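Tyrosine--tRNA ligase (PDB 2CYA) probably attaches tyrosine to its cognate tRNA in two steps, first activating the amino acid with ATP and then transferring it to the acceptor end. Local coordinates at residues A[60-64]-A[65-69]; A[191-194]-A[195-199]. All coordinates share one frame; numbering follows the deposited sequence.

Contact 1 of 2, residues A[60-64]-A[65-69]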
# COMPACT_ATOMS: atom_id res chain seq x y z
N LYS A 60 -20.32 22.94 -7.09
CA LYS A 60 -20.71 24.35 -7.23
C LYS A 60 -21.34 24.86 -5.93
O LYS A 60 -20.98 25.94 -5.48
CB LYS A 60 -21.70 24.54 -8.38
CG LYS A 60 -22.19 25.99 -8.51
CD LYS A 60 -22.93 26.24 -9.83
CE LYS A 60 -23.47 27.67 -9.89
NZ LYS A 60 -23.76 28.13 -11.29
N ASP A 61 -22.25 24.09 -5.33
CA ASP A 61 -22.89 24.50 -4.08
C ASP A 61 -21.87 24.70 -2.94
O ASP A 61 -21.90 25.71 -2.24
CB ASP A 61 -23.94 23.49 -3.60
CG ASP A 61 -25.19 23.43 -4.48
OD1 ASP A 61 -25.36 24.31 -5.33
OD2 ASP A 61 -26.01 22.50 -4.32
N LEU A 62 -20.97 23.73 -2.73
CA LEU A 62 -19.97 23.84 -1.67
C LEU A 62 -19.10 25.07 -1.84
O LEU A 62 -18.83 25.78 -0.88
CB LEU A 62 -19.10 22.59 -1.59
CG LEU A 62 -19.62 21.57 -0.58
CD1 LEU A 62 -21.01 21.09 -1.00
CD2 LEU A 62 -18.66 20.39 -0.50
N VAL A 63 -18.66 25.32 -3.07
CA VAL A 63 -17.83 26.49 -3.34
C VAL A 63 -18.58 27.79 -3.00
O VAL A 63 -18.00 28.71 -2.42
CB VAL A 63 -17.42 26.55 -4.84
CG1 VAL A 63 -16.82 27.93 -5.17
CG2 VAL A 63 -16.41 25.45 -5.14
N GLU A 64 -19.85 27.88 -3.37
CA GLU A 64 -20.62 29.10 -3.10
C GLU A 64 -20.96 29.20 -1.62
O GLU A 64 -21.34 30.26 -1.13
CB GLU A 64 -21.91 29.14 -3.96
CG GLU A 64 -21.62 29.08 -5.47
CD GLU A 64 -22.87 29.15 -6.35
OE1 GLU A 64 -23.96 28.67 -5.94
OE2 GLU A 64 -22.76 29.67 -7.48
N ALA A 65 -20.80 28.09 -0.90
CA ALA A 65 -21.06 28.08 0.53
C ALA A 65 -19.79 28.39 1.33
O ALA A 65 -19.75 28.24 2.55
CB ALA A 65 -21.65 26.74 0.94
N GLY A 66 -18.74 28.83 0.63
CA GLY A 66 -17.51 29.17 1.33
C GLY A 66 -16.48 28.07 1.58
O GLY A 66 -15.44 28.35 2.17
N VAL A 67 -16.73 26.83 1.14
CA VAL A 67 -15.76 25.74 1.34
C VAL A 67 -14.57 25.82 0.37
O VAL A 67 -14.78 26.00 -0.82
CB VAL A 67 -16.45 24.36 1.15
CG1 VAL A 67 -15.41 23.24 1.32
CG2 VAL A 67 -17.61 24.19 2.16
N ASP A 68 -13.34 25.71 0.86
CA ASP A 68 -12.17 25.72 -0.04
C ASP A 68 -12.15 24.31 -0.62
O ASP A 68 -11.85 23.32 0.07
CB ASP A 68 -10.87 26.02 0.73
CG ASP A 68 -10.69 27.52 1.02
OD1 ASP A 68 -10.79 28.35 0.07
OD2 ASP A 68 -10.42 27.87 2.19
N PHE A 69 -12.45 24.23 -1.91
CA PHE A 69 -12.61 22.95 -2.59
C PHE A 69 -11.55 22.49 -3.55
O PHE A 69 -10.96 23.28 -4.30
CB PHE A 69 -13.96 22.98 -3.33
CG PHE A 69 -14.64 21.66 -3.41
CD1 PHE A 69 -15.34 21.16 -2.32
CD2 PHE A 69 -14.52 20.86 -4.55
CE1 PHE A 69 -15.91 19.87 -2.36
CE2 PHE A 69 -15.08 19.58 -4.60
CZ PHE A 69 -15.77 19.09 -3.50
O HOH W 1 -15.09 28.67 -1.91
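D61 meets A65 across the last turn of helix 51-64: its carbonyl O receives a weak bond from A65 N at 2.9 Å. A65 N leans as weakly on L62 O, and this divided hold marks where the helix gives out. L62 O also takes a much straighter bond from V67 N, 155° at the hydrogen. The branch CD2 of L62 reaches F69 CE1 at 3.4 Å. V63 O accepts from G66 N, which stands above the carbonyl plane. These 6→1 and 5→2 bonds, with G66 at positive phi as the C-prime residue, define a Schellman motif. A water lies within hydrogen-bonding distance of V63 O and V67 O, though other acceptors compete for its protons. V63 chi1 of 167° leaves CG2 beside the backbone N, from where it meets F69 CB at 3.9 Å, and the two side chains cross at about a right angle. The turn thus joins helix 51-64 to strand 68-73 within the beta-alpha-beta unit begun by strand 37-42. Helix 5-14 packs on L62 and A65, its R12 and I13 touching A65, and strand 68-73 runs between strands 37-42 and 113-116.

Contact 2 of 2, residues A[191-194]-A[195-199]; sequences HMLA and RDVAE
L193 and V197, one helical turn apart, lie side by side and point the same way, with L193 CD1 4.1 Å from V197 CG2. The leucine owes this to its first torsion: CG sits anti to the backbone N (chi1 174°), which sends the branch along the helix flank. On another flank the sulfur SD of M192 stands 4.2 Å from R195 CD. The arginine chain first runs back over the preceding turn, CG coming within 3.4 Å of H191 O, and then bends at chi3 (57°) to carry its guanidinium group away to E25, with which NH1 forms a salt bridge, and to the carbonyl O of P206. D196 sets its carboxylate close to the M192 carbonyl, but the charged end is engaged by R141, in a salt bridge through OD2.

Beneath these side chains the backbone bonds change character. R195 N to H191 O (3.0 Å) and D196 N to M192 O (2.8 Å) are regular i to i+4 helical bonds. The next, V197 N to L193 O, is weak, and V197 N also bonds A194 O from above the carbonyl plane. That oxygen accepts A198 N as well, nearly along its C=O axis, so two amides grip it as the helix nears its end.

H191, A194, V197 and A198 all pack on helix 161-175. H191 is in addition hydrogen-bonded through ND1 to H210 NE2; it lies beside Q169 and Q187, predicted tyrosine-binding residues, and probably belongs to the second shell of that pocket. R195 and D196, by contrast, place opposite charges against separate ionic partners, which would help fix the helix in its surroundings.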
# COMPACT_ATOMS: atom_id res chain seq x y z
N HIS A 191 -15.77 6.35 3.23
CA HIS A 191 -15.91 7.49 4.12
C HIS A 191 -16.13 7.09 5.58
O HIS A 191 -15.64 7.77 6.48
CB HIS A 191 -17.03 8.41 3.63
CG HIS A 191 -16.71 9.11 2.35
ND1 HIS A 191 -17.64 9.83 1.63
CD2 HIS A 191 -15.55 9.19 1.65
CE1 HIS A 191 -17.08 10.31 0.54
NE2 HIS A 191 -15.81 9.94 0.53
N MET A 192 -16.86 6.01 5.81
CA MET A 192 -17.09 5.55 7.18
C MET A 192 -15.78 5.05 7.77
O MET A 192 -15.50 5.25 8.94
CB MET A 192 -18.14 4.42 7.23
CG MET A 192 -19.54 4.89 6.82
SD MET A 192 -20.04 6.40 7.74
CE MET A 192 -20.65 5.63 9.25
N LEU A 193 -14.96 4.39 6.96
CA LEU A 193 -13.67 3.90 7.42
C LEU A 193 -12.82 5.11 7.80
O LEU A 193 -12.08 5.08 8.80
CB LEU A 193 -12.98 3.12 6.31
CG LEU A 193 -11.55 2.67 6.62
CD1 LEU A 193 -11.54 1.82 7.89
CD2 LEU A 193 -10.99 1.91 5.43
N ALA A 194 -12.89 6.18 7.01
CA ALA A 194 -12.08 7.37 7.31
C ALA A 194 -12.51 7.95 8.65
O ALA A 194 -11.68 8.31 9.49
CB ALA A 194 -12.24 8.43 6.22
N ARG A 195 -13.82 8.04 8.86
CA ARG A 195 -14.36 8.59 10.10
C ARG A 195 -14.02 7.71 11.29
O ARG A 195 -13.75 8.21 12.38
CB ARG A 195 -15.89 8.74 10.01
CG ARG A 195 -16.35 9.86 9.08
CD ARG A 195 -17.87 9.84 8.92
NE ARG A 195 -18.59 9.94 10.19
CZ ARG A 195 -18.74 11.06 10.89
NH1 ARG A 195 -18.22 12.21 10.46
NH2 ARG A 195 -19.41 11.02 12.04
N ASP A 196 -14.03 6.40 11.09
CA ASP A 196 -13.73 5.47 12.18
C ASP A 196 -12.27 5.46 12.57
O ASP A 196 -11.92 5.01 13.65
CB ASP A 196 -14.10 4.03 11.80
CG ASP A 196 -15.56 3.74 11.99
OD1 ASP A 196 -16.25 4.57 12.62
OD2 ASP A 196 -16.01 2.68 11.51
N VAL A 197 -11.42 5.97 11.68
CA VAL A 197 -9.99 5.95 11.89
C VAL A 197 -9.35 7.28 12.23
O VAL A 197 -8.29 7.32 12.87
CB VAL A 197 -9.34 5.33 10.62
CG1 VAL A 197 -7.94 5.87 10.40
CG2 VAL A 197 -9.33 3.83 10.76
N ALA A 198 -9.98 8.37 11.82
CA ALA A 198 -9.44 9.72 12.02
C ALA A 198 -8.89 10.07 13.42
O ALA A 198 -7.78 10.57 13.54
CB ALA A 198 -10.50 10.75 11.61
N GLU A 199 -9.68 9.83 14.47
CA GLU A 199 -9.22 10.19 15.82
C GLU A 199 -8.02 9.34 16.27
O GLU A 199 -7.10 9.84 16.90
CB GLU A 199 -10.40 10.12 16.81
CG GLU A 199 -11.42 11.24 16.55
CD GLU A 199 -12.68 11.18 17.43
OE1 GLU A 199 -12.75 10.33 18.35
OE2 GLU A 199 -13.59 12.00 17.19

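Contact 1 comes first along the chain and contact 2 follows about 120 residues later, their centres 23 Å apart and their nearest atoms about 10 Å apart, without touching. Both belong to beta-alpha-beta units of the same mixed sheet, the core of the nucleotide-binding fold of class I synthetases. Contact 1 closes the unit 37-42, 51-64, 68-73; contact 2 lies in the unit 180-184, 188-198, 207-211. Strands 37-42 and 180-184 are neighbours in the sheet, so the two units adjoin. Both contacts also approach the predicted tyrosine site, contact 1 through F69 near Y39, consistent with a pocket framed by both units.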